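Local structure of putative ketosteroid isomerase (Parabacteroides distasonis ATCC 8503, 3KE7) at residues Lys9-Ile15 and Arg114-Trp120; Ala72-Ile78 and Phe93-Leu99. The protein is a putative ketosteroid isomerase with a SnoaL-like, NTF2-type fold, and probably binds a small ligand in a pocket on its curved beta sheet. One frame throughout, in Å; residues are numbered along the deposited sequence. Where two conformers were deposited one is given.

Interaction 1 (Lys9-Ile15 and Arg114-Trp120)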
ATOM      1  N   LYS B   9     -17.699   7.773  19.910  1.00 23.47           N
ATOM      2  CA  LYS B   9     -17.941   9.037  19.186  1.00 23.14           C
ATOM      3  C   LYS B   9     -17.462   8.918  17.740  1.00 27.02           C
ATOM      4  O   LYS B   9     -16.709   9.749  17.264  1.00 27.08           O
ATOM      5  CB  LYS B   9     -17.252  10.231  19.863  1.00 23.45           C
ATOM      6  CG  LYS B   9     -17.764  11.601  19.422  1.00 20.27           C
ATOM      7  CD  LYS B   9     -16.895  12.703  20.027  1.00 27.42           C
ATOM      8  CE  LYS B   9     -17.270  14.106  19.564  1.00 30.89           C
ATOM      9  NZ  LYS B   9     -18.316  14.728  20.413  1.00 35.51           N
ATOM     10  N   THR B  10     -17.855   7.841  17.071  1.00 29.63           N
ATOM     11  CA  THR B  10     -17.553   7.678  15.646  1.00 30.99           C
ATOM     12  C   THR B  10     -18.895   7.713  14.906  1.00 32.01           C
ATOM     13  O   THR B  10     -19.949   7.508  15.519  1.00 32.15           O
ATOM     14  CB  THR B  10     -16.748   6.383  15.351  1.00 30.59           C
ATOM     15  OG1 THR B  10     -17.458   5.234  15.830  1.00 31.24           O
ATOM     16  CG2 THR B  10     -15.360   6.448  16.019  1.00 29.72           C
ATOM     17  N   LEU B  11     -18.858   8.014  13.612  1.00 32.95           N
ATOM     18  CA  LEU B  11     -20.089   8.134  12.800  1.00 34.25           C
ATOM     19  C   LEU B  11     -20.661   6.766  12.427  1.00 33.83           C
ATOM     20  O   LEU B  11     -19.913   5.810  12.219  1.00 29.46           O
ATOM     21  CB  LEU B  11     -19.804   8.942  11.521  1.00 34.57           C
ATOM     22  CG  LEU B  11     -19.376  10.397  11.706  1.00 34.86           C
ATOM     23  CD1 LEU B  11     -18.689  10.937  10.440  1.00 33.90           C
ATOM     24  CD2 LEU B  11     -20.568  11.254  12.091  1.00 26.42           C
ATOM     25  N   ASN B  12     -21.990   6.688  12.311  1.00 36.20           N
ATOM     26  CA  ASN B  12     -22.679   5.443  11.926  1.00 38.43           C
ATOM     27  C   ASN B  12     -22.695   5.263  10.393  1.00 38.50           C
ATOM     28  O   ASN B  12     -23.725   4.916   9.803  1.00 42.08           O
ATOM     29  CB  ASN B  12     -24.111   5.439  12.473  1.00 37.39           C
ATOM     30  N   GLU B  13     -21.532   5.458   9.781  1.00 35.73           N
ATOM     31  CA  GLU B  13     -21.374   5.455   8.327  1.00 33.69           C
ATOM     32  C   GLU B  13     -20.905   4.115   7.783  1.00 28.53           C
ATOM     33  O   GLU B  13     -20.314   3.291   8.512  1.00 30.13           O
ATOM     34  CB  GLU B  13     -20.344   6.527   7.928  1.00 35.96           C
ATOM     35  CG  GLU B  13     -18.907   6.167   8.334  1.00 37.32           C
ATOM     36  CD  GLU B  13     -18.009   7.371   8.522  1.00 46.37           C
ATOM     37  OE1 GLU B  13     -18.385   8.481   8.076  1.00 45.32           O
ATOM     38  OE2 GLU B  13     -16.912   7.198   9.119  1.00 36.10           O
ATOM     39  N   ASN B  14     -21.193   3.888   6.503  1.00 19.96           N
ATOM     40  CA  ASN B  14     -20.663   2.734   5.800  1.00 18.88           C
ATOM     41  C   ASN B  14     -19.227   3.149   5.449  1.00 13.72           C
ATOM     42  O   ASN B  14     -19.005   3.983   4.557  1.00 13.66           O
ATOM     43  CB  ASN B  14     -21.516   2.438   4.563  1.00 19.71           C
ATOM     44  CG  ASN B  14     -21.068   1.210   3.814  1.00 25.80           C
ATOM     45  OD1 ASN B  14     -19.918   1.088   3.425  1.00 17.95           O
ATOM     46  ND2 ASN B  14     -22.013   0.309   3.539  1.00 28.98           N
ATOM     47  N   ILE B  15     -18.247   2.618   6.174  1.00 10.91           N
ATOM     48  CA  ILE B  15     -16.857   3.078   5.984  1.00 10.70           C
ATOM     49  C   ILE B  15     -16.349   2.818   4.573  1.00  9.92           C
ATOM     50  O   ILE B  15     -15.792   3.712   3.966  1.00 10.18           O
ATOM     51  CB  ILE B  15     -15.893   2.499   7.072  1.00  9.80           C
ATOM     52  CG1 ILE B  15     -16.198   3.149   8.402  1.00  9.45           C
ATOM     53  CG2 ILE B  15     -14.437   2.752   6.697  1.00 10.61           C
ATOM     54  CD1 ILE B  15     -15.562   2.421   9.630  1.00 12.77           C
ATOM     55  N   ARG B 114      -8.335   7.202  10.620  1.00  8.10           N
ATOM     56  CA  ARG B 114      -9.333   8.042  11.240  1.00 10.67           C
ATOM     57  C   ARG B 114      -8.661   8.768  12.394  1.00 11.98           C
ATOM     58  O   ARG B 114      -8.124   8.120  13.289  1.00 16.12           O
ATOM     59  CB  ARG B 114     -10.508   7.190  11.736  1.00 13.37           C
ATOM     60  CG  ARG B 114     -11.671   8.061  12.306  1.00 14.19           C
ATOM     61  CD  ARG B 114     -12.866   7.194  12.685  1.00 16.59           C
ATOM     62  NE  ARG B 114     -12.449   6.207  13.660  1.00 20.80           N
ATOM     63  CZ  ARG B 114     -12.892   4.951  13.729  1.00 31.13           C
ATOM     64  NH1 ARG B 114     -13.836   4.491  12.891  1.00 34.98           N
ATOM     65  NH2 ARG B 114     -12.377   4.143  14.647  1.00 33.82           N
ATOM     66  N   ASN B 115      -8.664  10.092  12.339  1.00 13.10           N
ATOM     67  CA  ASN B 115      -8.105  10.916  13.398  1.00 18.37           C
ATOM     68  C   ASN B 115      -9.138  11.077  14.521  1.00 21.53           C
ATOM     69  O   ASN B 115     -10.292  10.697  14.349  1.00 18.97           O
ATOM     70  CB  ASN B 115      -7.518  12.259  12.869  1.00 18.45           C
ATOM     71  CG  ASN B 115      -8.582  13.327  12.384  1.00 25.35           C
ATOM     72  OD1 ASN B 115      -9.766  13.328  12.785  1.00 26.90           O
ATOM     73  ND2 ASN B 115      -8.081  14.320  11.569  1.00 19.42           N
ATOM     74  N   PRO B 116      -8.699  11.562  15.694  1.00 27.42           N
ATOM     75  CA  PRO B 116      -9.637  11.756  16.827  1.00 27.65           C
ATOM     76  C   PRO B 116     -10.849  12.621  16.507  1.00 28.82           C
ATOM     77  O   PRO B 116     -11.910  12.440  17.117  1.00 30.56           O
ATOM     78  CB  PRO B 116      -8.766  12.427  17.874  1.00 28.66           C
ATOM     79  CG  PRO B 116      -7.423  11.822  17.679  1.00 26.14           C
ATOM     80  CD  PRO B 116      -7.301  11.505  16.164  1.00 28.91           C
ATOM     81  N   ASP B 117     -10.699  13.549  15.563  1.00 26.77           N
ATOM     82  CA  ASP B 117     -11.804  14.395  15.131  1.00 23.53           C
ATOM     83  C   ASP B 117     -12.721  13.704  14.127  1.00 24.76           C
ATOM     84  O   ASP B 117     -13.549  14.363  13.499  1.00 24.84           O
ATOM     85  CB  ASP B 117     -11.273  15.701  14.531  1.00 24.52           C
ATOM     86  N   ASN B 118     -12.565  12.379  13.952  1.00 22.98           N
ATOM     87  CA  ASN B 118     -13.384  11.598  13.011  1.00 24.04           C
ATOM     88  C   ASN B 118     -13.165  11.947  11.554  1.00 23.24           C
ATOM     89  O   ASN B 118     -14.038  11.719  10.719  1.00 27.81           O
ATOM     90  CB  ASN B 118     -14.892  11.694  13.362  1.00 26.72           C
ATOM     91  CG  ASN B 118     -15.298  10.731  14.434  1.00 26.86           C
ATOM     92  OD1 ASN B 118     -15.026   9.530  14.338  1.00 24.51           O
ATOM     93  ND2 ASN B 118     -16.036  11.234  15.436  1.00 26.09           N
ATOM     94  N   GLN B 119     -12.014  12.530  11.239  1.00 19.78           N
ATOM     95  CA  GLN B 119     -11.692  12.791   9.852  1.00 16.99           C
ATOM     96  C   GLN B 119     -10.789  11.659   9.417  1.00 12.98           C
ATOM     97  O   GLN B 119      -9.928  11.256  10.174  1.00 12.01           O
ATOM     98  CB  GLN B 119     -10.953  14.083   9.664  1.00 18.20           C
ATOM     99  CG  GLN B 119     -11.705  15.333  10.044  1.00 23.14           C
ATOM    100  CD  GLN B 119     -10.861  16.536   9.778  1.00 30.88           C
ATOM    101  OE1 GLN B 119      -9.770  16.689  10.351  1.00 31.47           O
ATOM    102  NE2 GLN B 119     -11.319  17.385   8.868  1.00 39.42           N
ATOM    103  N   TRP B 120     -11.060  11.129   8.248  1.00 13.51           N
ATOM    104  CA  TRP B 120     -10.212  10.106   7.638  1.00 10.84           C
ATOM    105  C   TRP B 120      -9.179  10.781   6.738  1.00 11.82           C
ATOM    106  O   TRP B 120      -9.555  11.559   5.827  1.00 12.21           O
ATOM    107  CB  TRP B 120     -11.030   9.159   6.811  1.00 11.55           C
ATOM    108  CG  TRP B 120     -11.917   8.339   7.626  1.00 12.01           C
ATOM    109  CD1 TRP B 120     -13.161   8.701   8.096  1.00 19.41           C
ATOM    110  CD2 TRP B 120     -11.675   7.010   8.127  1.00 11.71           C
ATOM    111  NE1 TRP B 120     -13.710   7.671   8.815  1.00 17.34           N
ATOM    112  CE2 TRP B 120     -12.828   6.622   8.845  1.00 16.12           C
ATOM    113  CE3 TRP B 120     -10.600   6.124   8.065  1.00  7.07           C
ATOM    114  CZ2 TRP B 120     -12.932   5.384   9.473  1.00 15.31           C
ATOM    115  CZ3 TRP B 120     -10.726   4.899   8.642  1.00  8.95           C
ATOM    116  CH2 TRP B 120     -11.871   4.536   9.360  1.00  9.44           C
TER
HETATM  117  O   HOH W   1     -15.902   5.873  11.245  1.00 24.04           O
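The methyl group of T10 sits over the centre of one face of the R114 guanidinium, CG2 of T10 lying 3.7 Å from CZ of R114. The aliphatic root of the same arginine does likewise for W120, its CB standing above one face of the indole. At the indole edge, NE1 of W120 donates a hydrogen bond to OE2 of E13 across 3.3 Å, the acceptor tilted 22° from the ring plane. With CG lodged between the backbone N and the carbonyl carbon (chi1 70°), E13 sends an otherwise extended chain to that edge. One water, at the edge of the W120 ring and in its plane, donates to OE2 of E13 at 2.7 Å and accepts from NH1 of R114 at 3.0 Å. I15 meets the benzene part of the indole obliquely, its CD1 lying 4.0 Å from CZ2 of W120. Replacing W120 by an alanine is likely to leave the E13 carboxylate without its indole N-H and to open a gap between I15 and the stem of R114. ND2 of N118, the last residue of the type I turn 115-118, donates to the carbonyl O of K9, though the modelled 2.4 Å is doubtfully short. M18, I19 and L22 of helix 15-28 pack on W120. The opposite charges of E13 and R114 do not touch, yet probably stabilise each other through the shared water.

Interaction 2 (Ala72-Ile78 and Phe93-Leu99)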
ATOM      1  N   ALA B  72      -7.320  13.857 -15.728  1.00 21.87           N
ATOM      2  CA  ALA B  72      -8.400  13.332 -16.561  1.00 22.83           C
ATOM      3  C   ALA B  72      -9.802  13.710 -16.064  1.00 24.51           C
ATOM      4  O   ALA B  72     -10.130  13.605 -14.858  1.00 22.07           O
ATOM      5  CB  ALA B  72      -8.294  11.787 -16.639  1.00 22.13           C
ATOM      6  N   ASP B  73     -10.636  14.125 -17.009  1.00 24.70           N
ATOM      7  CA  ASP B  73     -12.041  14.317 -16.735  1.00 24.42           C
ATOM      8  C   ASP B  73     -12.690  13.003 -16.496  1.00 22.05           C
ATOM      9  O   ASP B  73     -13.555  12.903 -15.647  1.00 22.70           O
ATOM     10  CB  ASP B  73     -12.777  14.981 -17.906  1.00 24.31           C
ATOM     11  CG  ASP B  73     -12.882  16.465 -17.766  1.00 22.34           C
ATOM     12  OD1 ASP B  73     -12.944  16.957 -16.617  1.00 38.30           O
ATOM     13  OD2 ASP B  73     -12.925  17.150 -18.811  1.00 36.11           O
ATOM     14  N   HIS B  74     -12.321  11.979 -17.267  0.50 24.18           N
ATOM     15  CA  HIS B  74     -12.953  10.681 -17.072  0.50 23.36           C
ATOM     16  C   HIS B  74     -11.995   9.555 -16.659  0.50 22.69           C
ATOM     17  O   HIS B  74     -10.834   9.491 -17.086  0.50 21.61           O
ATOM     18  CB  HIS B  74     -13.770  10.274 -18.279  0.50 22.76           C
ATOM     19  CG  HIS B  74     -14.619   9.067 -18.029  0.50 22.98           C
ATOM     20  ND1 HIS B  74     -15.521   9.002 -16.989  0.50 24.31           N
ATOM     21  CD2 HIS B  74     -14.686   7.878 -18.662  0.50 18.95           C
ATOM     22  CE1 HIS B  74     -16.111   7.819 -16.997  0.50 24.99           C
ATOM     23  NE2 HIS B  74     -15.620   7.117 -18.000  0.50 18.24           N
ATOM     24  N   PHE B  75     -12.524   8.688 -15.804  1.00 21.17           N
ATOM     25  CA  PHE B  75     -11.793   7.560 -15.250  1.00 18.50           C
ATOM     26  C   PHE B  75     -12.783   6.556 -14.729  1.00 15.78           C
ATOM     27  O   PHE B  75     -13.888   6.913 -14.384  1.00 19.71           O
ATOM     28  CB  PHE B  75     -10.833   8.020 -14.130  1.00 20.07           C
ATOM     29  CG  PHE B  75     -11.509   8.725 -12.948  1.00 19.80           C
ATOM     30  CD1 PHE B  75     -12.205   8.004 -11.982  1.00 21.60           C
ATOM     31  CD2 PHE B  75     -11.393  10.111 -12.783  1.00 24.53           C
ATOM     32  CE1 PHE B  75     -12.792   8.660 -10.863  1.00 27.33           C
ATOM     33  CE2 PHE B  75     -11.986  10.762 -11.694  1.00 25.80           C
ATOM     34  CZ  PHE B  75     -12.683  10.026 -10.727  1.00 16.93           C
ATOM     35  N   ASP B  76     -12.378   5.272 -14.704  1.00 15.06           N
ATOM     36  CA  ASP B  76     -13.186   4.166 -14.195  1.00 13.63           C
ATOM     37  C   ASP B  76     -12.417   3.512 -13.029  1.00 13.78           C
ATOM     38  O   ASP B  76     -11.288   3.028 -13.242  1.00 10.29           O
ATOM     39  CB  ASP B  76     -13.378   3.058 -15.248  1.00 18.08           C
ATOM     40  CG  ASP B  76     -14.144   3.517 -16.484  1.00 31.00           C
ATOM     41  OD1 ASP B  76     -15.091   4.331 -16.363  1.00 33.34           O
ATOM     42  OD2 ASP B  76     -13.808   3.018 -17.583  1.00 29.17           O
HETATM   43  N   MSE B  77     -13.050   3.431 -11.851  1.00 12.32           N
HETATM   44  CA  MSE B  77     -12.462   2.760 -10.681  1.00 13.66           C
HETATM   45  C   MSE B  77     -12.908   1.300 -10.653  1.00 13.24           C
HETATM   46  O   MSE B  77     -14.088   0.986 -10.467  1.00 13.99           O
HETATM   47  CB  MSE B  77     -12.807   3.495  -9.378  1.00 11.66           C
HETATM   48  CG  MSE B  77     -12.283   2.790  -8.118  1.00 10.05           C
HETATM   49 SE   MSE B  77     -12.605   3.846  -6.494  0.75 10.46          SE
HETATM   50  CE  MSE B  77     -11.406   5.373  -6.805  1.00 11.35           C
ATOM     51  N   ILE B  78     -11.932   0.387 -10.745  1.00  9.24           N
ATOM     52  CA  ILE B  78     -12.171  -1.005 -10.953  1.00  8.50           C
ATOM     53  C   ILE B  78     -12.022  -1.836  -9.686  1.00  7.14           C
ATOM     54  O   ILE B  78     -10.954  -1.788  -9.052  1.00  8.37           O
ATOM     55  CB  ILE B  78     -11.168  -1.495 -12.029  1.00 11.90           C
ATOM     56  CG1 ILE B  78     -11.424  -0.751 -13.358  1.00 13.19           C
ATOM     57  CG2 ILE B  78     -11.252  -2.983 -12.216  1.00  8.99           C
ATOM     58  CD1 ILE B  78     -10.266  -0.795 -14.346  1.00 15.81           C
ATOM     59  N   PHE B  93      -7.551  -0.476  -5.484  1.00  6.39           N
ATOM     60  CA  PHE B  93      -8.327  -0.451  -6.693  1.00  5.64           C
ATOM     61  C   PHE B  93      -7.398  -0.375  -7.910  1.00  6.23           C
ATOM     62  O   PHE B  93      -6.191  -0.071  -7.779  1.00  5.62           O
ATOM     63  CB  PHE B  93      -9.326   0.731  -6.701  1.00  6.65           C
ATOM     64  CG  PHE B  93      -8.707   2.121  -6.569  1.00  6.35           C
ATOM     65  CD1 PHE B  93      -8.444   2.648  -5.320  1.00  5.33           C
ATOM     66  CD2 PHE B  93      -8.470   2.918  -7.692  1.00  6.21           C
ATOM     67  CE1 PHE B  93      -7.886   3.921  -5.185  1.00  6.33           C
ATOM     68  CE2 PHE B  93      -7.941   4.197  -7.569  1.00  7.22           C
ATOM     69  CZ  PHE B  93      -7.627   4.676  -6.289  1.00  7.92           C
ATOM     70  N   ASN B  94      -8.005  -0.603  -9.069  1.00  5.92           N
ATOM     71  CA  ASN B  94      -7.405  -0.284 -10.324  1.00  5.97           C
ATOM     72  C   ASN B  94      -8.152   0.913 -10.887  1.00  5.84           C
ATOM     73  O   ASN B  94      -9.332   1.125 -10.533  1.00  7.10           O
ATOM     74  CB  ASN B  94      -7.420  -1.505 -11.252  1.00  5.00           C
ATOM     75  CG  ASN B  94      -6.386  -2.508 -10.846  1.00  6.20           C
ATOM     76  OD1 ASN B  94      -6.667  -3.450 -10.110  1.00  7.41           O
ATOM     77  ND2 ASN B  94      -5.131  -2.213 -11.200  1.00  5.37           N
ATOM     78  N   LEU B  95      -7.491   1.685 -11.718  1.00  6.56           N
ATOM     79  CA  LEU B  95      -8.104   2.878 -12.269  1.00  7.57           C
ATOM     80  C   LEU B  95      -7.741   3.042 -13.712  1.00  6.31           C
ATOM     81  O   LEU B  95      -6.577   3.090 -14.041  1.00  8.56           O
ATOM     82  CB  LEU B  95      -7.621   4.116 -11.514  1.00  8.20           C
ATOM     83  CG  LEU B  95      -8.359   5.466 -11.813  1.00  8.86           C
ATOM     84  CD1 LEU B  95      -9.688   5.446 -11.139  1.00 11.83           C
ATOM     85  CD2 LEU B  95      -7.537   6.649 -11.295  1.00  9.41           C
ATOM     86  N   ASP B  96      -8.742   3.113 -14.593  1.00  7.11           N
ATOM     87  CA  ASP B  96      -8.490   3.492 -15.999  1.00  9.38           C
ATOM     88  C   ASP B  96      -8.727   5.049 -16.130  1.00  8.39           C
ATOM     89  O   ASP B  96      -9.804   5.489 -15.897  1.00 13.97           O
ATOM     90  CB  ASP B  96      -9.417   2.724 -16.940  1.00  9.35           C
ATOM     91  CG  ASP B  96      -9.066   1.246 -17.080  1.00  9.23           C
ATOM     92  OD1 ASP B  96      -7.996   0.787 -16.626  1.00 10.29           O
ATOM     93  OD2 ASP B  96      -9.920   0.534 -17.645  1.00 12.17           O
ATOM     94  N   SER B  97      -7.662   5.800 -16.395  1.00 10.98           N
ATOM     95  CA  SER B  97      -7.662   7.268 -16.506  1.00 15.55           C
ATOM     96  C   SER B  97      -7.591   7.640 -17.975  1.00 15.87           C
ATOM     97  O   SER B  97      -6.556   7.413 -18.615  1.00 15.52           O
ATOM     98  CB  SER B  97      -6.429   7.836 -15.776  1.00 16.25           C
ATOM     99  OG  SER B  97      -6.404   9.262 -15.735  1.00 17.37           O
ATOM    100  N   TYR B  98      -8.637   8.289 -18.461  1.00 21.75           N
ATOM    101  CA  TYR B  98      -8.730   8.696 -19.877  1.00 24.02           C
ATOM    102  C   TYR B  98      -8.202  10.119 -20.101  1.00 30.04           C
ATOM    103  O   TYR B  98      -8.878  11.092 -19.780  1.00 30.48           O
ATOM    104  CB  TYR B  98     -10.168   8.569 -20.324  1.00 22.27           C
ATOM    105  CG  TYR B  98     -10.621   7.129 -20.411  1.00 24.60           C
ATOM    106  CD1 TYR B  98     -11.070   6.433 -19.279  1.00 21.43           C
ATOM    107  CD2 TYR B  98     -10.573   6.445 -21.623  1.00 20.65           C
ATOM    108  CE1 TYR B  98     -11.462   5.118 -19.357  1.00 19.95           C
ATOM    109  CE2 TYR B  98     -10.961   5.123 -21.709  1.00 20.45           C
ATOM    110  CZ  TYR B  98     -11.400   4.461 -20.582  1.00 25.03           C
ATOM    111  OH  TYR B  98     -11.779   3.149 -20.681  1.00 25.86           O
ATOM    112  N   LEU B  99      -6.960  10.214 -20.585  1.00 33.38           N
ATOM    113  CA  LEU B  99      -6.345  11.500 -20.921  1.00 38.12           C
ATOM    114  C   LEU B  99      -6.735  11.816 -22.377  1.00 39.33           C
ATOM    115  O   LEU B  99      -6.187  11.206 -23.312  1.00 38.03           O
ATOM    116  CB  LEU B  99      -4.806  11.444 -20.771  1.00 38.12           C
ATOM    117  CG  LEU B  99      -4.204  10.945 -19.440  1.00 45.27           C
ATOM    118  CD1 LEU B  99      -2.702  11.229 -19.392  1.00 46.97           C
ATOM    119  CD2 LEU B  99      -4.885  11.577 -18.242  1.00 47.84           C
TER
HETATM  120  O   HOH W   2     -12.204   1.405 -18.723  1.00 24.44           O
HETATM  121  O   HOH W   3      -9.055  -3.905  -8.929  1.00 10.18           O
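D76, D96 and Y98 converge on one water, which donates to OD2 of D76 (2.5 Å) and OD2 of D96 (2.7 Å) and accepts from OH of Y98. It probably tempers the repulsion of two like charges, and K105 relieves D96 further by a salt bridge to the other carboxylate oxygen. OD2 of D76 also meets the edge of the Y98 ring, 3.6 Å from CE1. The strands pair antiparallel: D76 and D96 exchange backbone bonds, as do I78 and N94, where N of I78 reaches O of N94 at 2.7 Å, almost straight (176°). A second water joins O of I78 to OD1 of N94, which also accepts from the backbone N of K53 of the second subunit, while ND2 of N94 donates to OD1 of N107. On the opposite face of the sheet, the side chain of selenomethionine M77 runs out extended, CG anti to the backbone N, and bends only at its last torsion (chi3 -68°), laying CE over the F93 ring, 3.8 Å from its centroid. The selenium follows over the same face, a Met-aromatic contact. F75 sets CD1 against CD1 of L95 (3.7 Å), while its ring packs on L27 and A28 of helix 15-28. This is an antiparallel beta hairpin of the NTF2-like fold, whose helix-facing side carries L95 and S97, both lining the pocket occupied by bicine.

Overall arrangement
Interactions 1 and 2 lie on opposite sides of the chain's centre, with about 27 Å between their own centres and about 11 Å between nearest atoms. Helix 15-28 spans the interval: it starts at interaction 1, where N14 caps it, and near its far end L27 and A28 receive F75 of interaction 2. The sheet joins them too, since R114 pairs through its backbone with N87, in the turn of the hairpin whose strands carry most of 72-78 and all of 93-99. Only interaction 2 supplies pocket residues, the L95 side chain being about 4 Å from bicine; strand 120-129, which opens at W120 in interaction 1, later delivers W127 to that pocket.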